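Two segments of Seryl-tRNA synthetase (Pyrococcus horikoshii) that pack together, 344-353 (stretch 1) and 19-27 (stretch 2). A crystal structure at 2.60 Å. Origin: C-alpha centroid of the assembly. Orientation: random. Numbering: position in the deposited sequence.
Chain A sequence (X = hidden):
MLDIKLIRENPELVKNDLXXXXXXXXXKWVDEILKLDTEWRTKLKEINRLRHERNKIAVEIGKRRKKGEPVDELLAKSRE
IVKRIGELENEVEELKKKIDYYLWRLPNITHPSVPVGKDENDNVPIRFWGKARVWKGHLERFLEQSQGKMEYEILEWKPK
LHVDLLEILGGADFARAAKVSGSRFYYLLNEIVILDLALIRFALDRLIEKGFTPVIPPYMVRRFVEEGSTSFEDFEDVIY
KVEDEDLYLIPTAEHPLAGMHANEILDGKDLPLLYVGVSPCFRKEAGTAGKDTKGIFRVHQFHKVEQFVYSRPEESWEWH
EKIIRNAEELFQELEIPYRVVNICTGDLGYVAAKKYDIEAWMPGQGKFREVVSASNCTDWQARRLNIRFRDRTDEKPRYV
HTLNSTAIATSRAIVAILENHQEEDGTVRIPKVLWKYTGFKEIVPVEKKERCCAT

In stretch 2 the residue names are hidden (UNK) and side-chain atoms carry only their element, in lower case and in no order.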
# COMPACT_ATOMS: atom_id res chain seq x y z
N CYS A 344 -23.78 -16.64 11.66
CA CYS A 344 -24.35 -16.73 13.00
C CYS A 344 -23.74 -15.77 14.01
O CYS A 344 -22.69 -15.15 13.76
CB CYS A 344 -24.31 -18.19 13.51
SG CYS A 344 -22.69 -18.92 13.94
N THR A 345 -24.41 -15.65 15.15
CA THR A 345 -24.01 -14.76 16.22
C THR A 345 -22.56 -14.90 16.66
O THR A 345 -21.87 -13.89 16.87
CB THR A 345 -24.93 -14.92 17.46
OG1 THR A 345 -25.05 -16.31 17.79
CG2 THR A 345 -26.32 -14.33 17.19
N GLY A 346 -22.10 -16.15 16.80
CA GLY A 346 -20.74 -16.41 17.23
C GLY A 346 -19.64 -16.18 16.21
O GLY A 346 -18.48 -15.99 16.57
N ASP A 347 -19.98 -16.16 14.93
CA ASP A 347 -18.98 -15.96 13.90
C ASP A 347 -19.21 -14.62 13.24
O ASP A 347 -18.64 -14.33 12.19
CB ASP A 347 -19.09 -17.09 12.87
CG ASP A 347 -17.92 -17.15 11.92
OD1 ASP A 347 -16.76 -17.00 12.39
OD2 ASP A 347 -18.15 -17.36 10.70
N LEU A 348 -20.03 -13.78 13.87
CA LEU A 348 -20.37 -12.50 13.27
C LEU A 348 -19.40 -11.32 13.32
O LEU A 348 -19.27 -10.59 12.33
CB LEU A 348 -21.75 -12.05 13.77
CG LEU A 348 -22.31 -10.80 13.07
CD1 LEU A 348 -22.22 -10.97 11.55
CD2 LEU A 348 -23.76 -10.53 13.52
N GLY A 349 -18.72 -11.11 14.44
CA GLY A 349 -17.82 -9.96 14.45
C GLY A 349 -18.51 -8.72 15.00
O GLY A 349 -19.73 -8.56 14.87
N TYR A 350 -17.72 -7.84 15.60
CA TYR A 350 -18.21 -6.63 16.24
C TYR A 350 -18.98 -5.57 15.46
O TYR A 350 -19.95 -5.01 15.95
CB TYR A 350 -17.04 -5.94 16.95
CG TYR A 350 -16.74 -6.49 18.32
CD1 TYR A 350 -16.67 -7.87 18.52
CD2 TYR A 350 -16.56 -5.64 19.42
CE1 TYR A 350 -16.44 -8.40 19.78
CE2 TYR A 350 -16.32 -6.16 20.69
CZ TYR A 350 -16.26 -7.55 20.87
OH TYR A 350 -16.04 -8.11 22.11
N VAL A 351 -18.56 -5.29 14.24
CA VAL A 351 -19.19 -4.23 13.49
C VAL A 351 -20.58 -4.48 12.93
O VAL A 351 -21.44 -3.61 12.97
CB VAL A 351 -18.28 -3.77 12.34
CG1 VAL A 351 -18.81 -2.47 11.76
CG2 VAL A 351 -16.85 -3.61 12.85
N ALA A 352 -20.81 -5.68 12.41
CA ALA A 352 -22.10 -5.96 11.79
C ALA A 352 -23.25 -6.34 12.69
O ALA A 352 -23.08 -6.89 13.77
CB ALA A 352 -21.92 -7.01 10.71
N ALA A 353 -24.45 -6.02 12.22
CA ALA A 353 -25.68 -6.39 12.91
C ALA A 353 -26.12 -7.70 12.26
O ALA A 353 -26.68 -8.57 12.91
CB ALA A 353 -26.75 -5.32 12.69
N UNK A 19 -24.36 -12.81 25.04
CA UNK A 19 -24.27 -14.24 25.25
C UNK A 19 -24.46 -14.99 23.93
O UNK A 19 -23.82 -16.01 23.69
c UNK A 19 -25.28 -14.72 26.32
c UNK A 19 -25.31 -16.24 26.39
c UNK A 19 -25.86 -14.37 28.77
c UNK A 19 -24.84 -14.18 27.69
N UNK A 20 -25.34 -14.49 23.07
CA UNK A 20 -25.53 -15.14 21.78
C UNK A 20 -24.23 -14.98 20.98
O UNK A 20 -23.96 -15.75 20.05
c UNK A 20 -26.66 -14.48 20.99
c UNK A 20 -29.05 -13.97 20.58
c UNK A 20 -30.45 -13.95 21.17
n UNK A 20 -31.31 -12.91 20.53
c UNK A 20 -28.06 -14.72 21.48
N UNK A 21 -23.44 -13.97 21.34
CA UNK A 21 -22.20 -13.68 20.64
C UNK A 21 -21.00 -14.39 21.20
O UNK A 21 -19.99 -14.48 20.55
n UNK A 21 -21.14 -9.87 17.08
c UNK A 21 -21.90 -12.18 20.65
c UNK A 21 -22.55 -11.38 19.54
c UNK A 21 -22.16 -9.07 17.39
n UNK A 21 -22.67 -8.27 16.47
c UNK A 21 -22.19 -9.90 19.71
n UNK A 21 -22.67 -9.07 18.61
N UNK A 22 -21.12 -14.90 22.42
CA UNK A 22 -20.00 -15.59 23.03
C UNK A 22 -19.09 -14.58 23.71
O UNK A 22 -17.91 -14.84 23.96
N UNK A 23 -19.63 -13.41 24.02
CA UNK A 23 -18.85 -12.38 24.68
C UNK A 23 -19.26 -12.33 26.14
O UNK A 23 -19.63 -11.28 26.66
c UNK A 23 -18.79 -11.04 22.55
o UNK A 23 -16.47 -10.56 22.72
c UNK A 23 -17.33 -11.35 22.28
c UNK A 23 -19.10 -11.03 24.02
o UNK A 23 -17.04 -12.38 21.63
N UNK A 24 -19.20 -13.48 26.80
CA UNK A 24 -19.61 -13.53 28.19
C UNK A 24 -18.77 -12.70 29.15
O UNK A 24 -19.28 -12.14 30.11
c UNK A 24 -21.03 -17.02 28.99
c UNK A 24 -20.88 -15.76 28.16
c UNK A 24 -19.65 -14.98 28.67
c UNK A 24 -20.73 -16.09 26.68
N UNK A 25 -17.48 -12.59 28.89
CA UNK A 25 -16.65 -11.82 29.79
C UNK A 25 -17.01 -10.34 29.76
O UNK A 25 -16.45 -9.54 30.50
o UNK A 25 -12.67 -13.35 30.55
c UNK A 25 -13.35 -13.91 29.65
c UNK A 25 -14.84 -13.59 29.55
o UNK A 25 -12.86 -14.74 28.85
c UNK A 25 -15.17 -12.08 29.47
N UNK A 26 -17.97 -9.99 28.91
CA UNK A 26 -18.40 -8.60 28.78
C UNK A 26 -19.84 -8.36 29.20
O UNK A 26 -20.33 -7.23 29.12
c UNK A 26 -15.17 -6.83 25.38
c UNK A 26 -18.20 -8.10 27.35
c UNK A 26 -16.58 -7.31 25.61
c UNK A 26 -16.77 -7.71 27.06
n UNK A 26 -14.93 -6.44 23.98
N UNK A 27 -20.53 -9.39 29.65
CA UNK A 27 -21.90 -9.19 30.09
C UNK A 27 -21.87 -8.31 31.35
O UNK A 27 -22.67 -7.39 31.50
c UNK A 27 -22.01 -11.19 31.64
c UNK A 27 -24.08 -10.33 30.56
c UNK A 27 -22.60 -10.55 30.39

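Position 19 carries four carbons, forked at the first, with one arm two carbons long. It lies in the helix and its side chain stays beyond reach of stretch 1, which leaves its identity to the branching alone: Ile19.

Position 20 has four carbons in a row ending in a nitrogen. Its backbone does the polar work: Thr345 OG1 donates a hydrogen bond to the carbonyl O of this residue. Beside it, Thr345 CG2 lies 3.8 Å from the CB of position 20, while the far end of the chain leads away. This is Lys20.

Position 21 shows three carbons, a nitrogen, then a carbon bearing two more nitrogens, a guanidinium. The end of the chain comes nearer to stretch 1 than its CA-to-CB bond suggests, and carbonyl oxygens meet the group near its plane, where its N-H bonds point. The residue is Arg21. Its NH2 donates to Gly349 O at 2.9 Å; NH1 adds weak bonds to Ala352 O at 3.1 Å and to Gly349 O at 3.4 Å. Leu348 CD2 packs 3.9 Å from NH1.

Position 22 has no side-chain atoms, so it is Gly22. It closes the helix in a Schellman motif with a phi of 86°, where a CB would jam against the carbonyl O of the residue before.

Position 23 has three carbons, the third carrying two oxygens, and its CA-to-CB bond points toward stretch 1. A carboxylate of this length is Glu23; its OE1 accepts a hydrogen bond from Tyr350 OH at 2.6 Å.

Position 24 holds four carbons forked at the second, and touches nothing on stretch 1: Leu24. Position 25 repeats the three carbons and two oxygens, also out of reach: Glu25.

Position 26 again runs four carbons to a nitrogen, and the CA-to-CB bond points toward stretch 1. As Lys26, its NZ donates to Tyr350 OH at 2.7 Å. Position 27, one carbon carrying two, is Val27 and makes no contact.

The contact rests on two polar sites. At the helix end, a long arginine reaches backbone carbonyls that its guanidinium can satisfy in its own plane, while Thr345 ties down a carbonyl of the last turn. Beyond the glycine turn, the Tyr350 hydroxyl gives its proton to Glu23 and accepts a hydrogen bond from Lys26; both partners sit at the ring edge, near its plane, where the hydroxyl lies. The rule is economical: one hydroxyl links an acid and a base, and one arginine gathers a loop's carbonyls.

Stretch 2 19-27: IKRGELEKV
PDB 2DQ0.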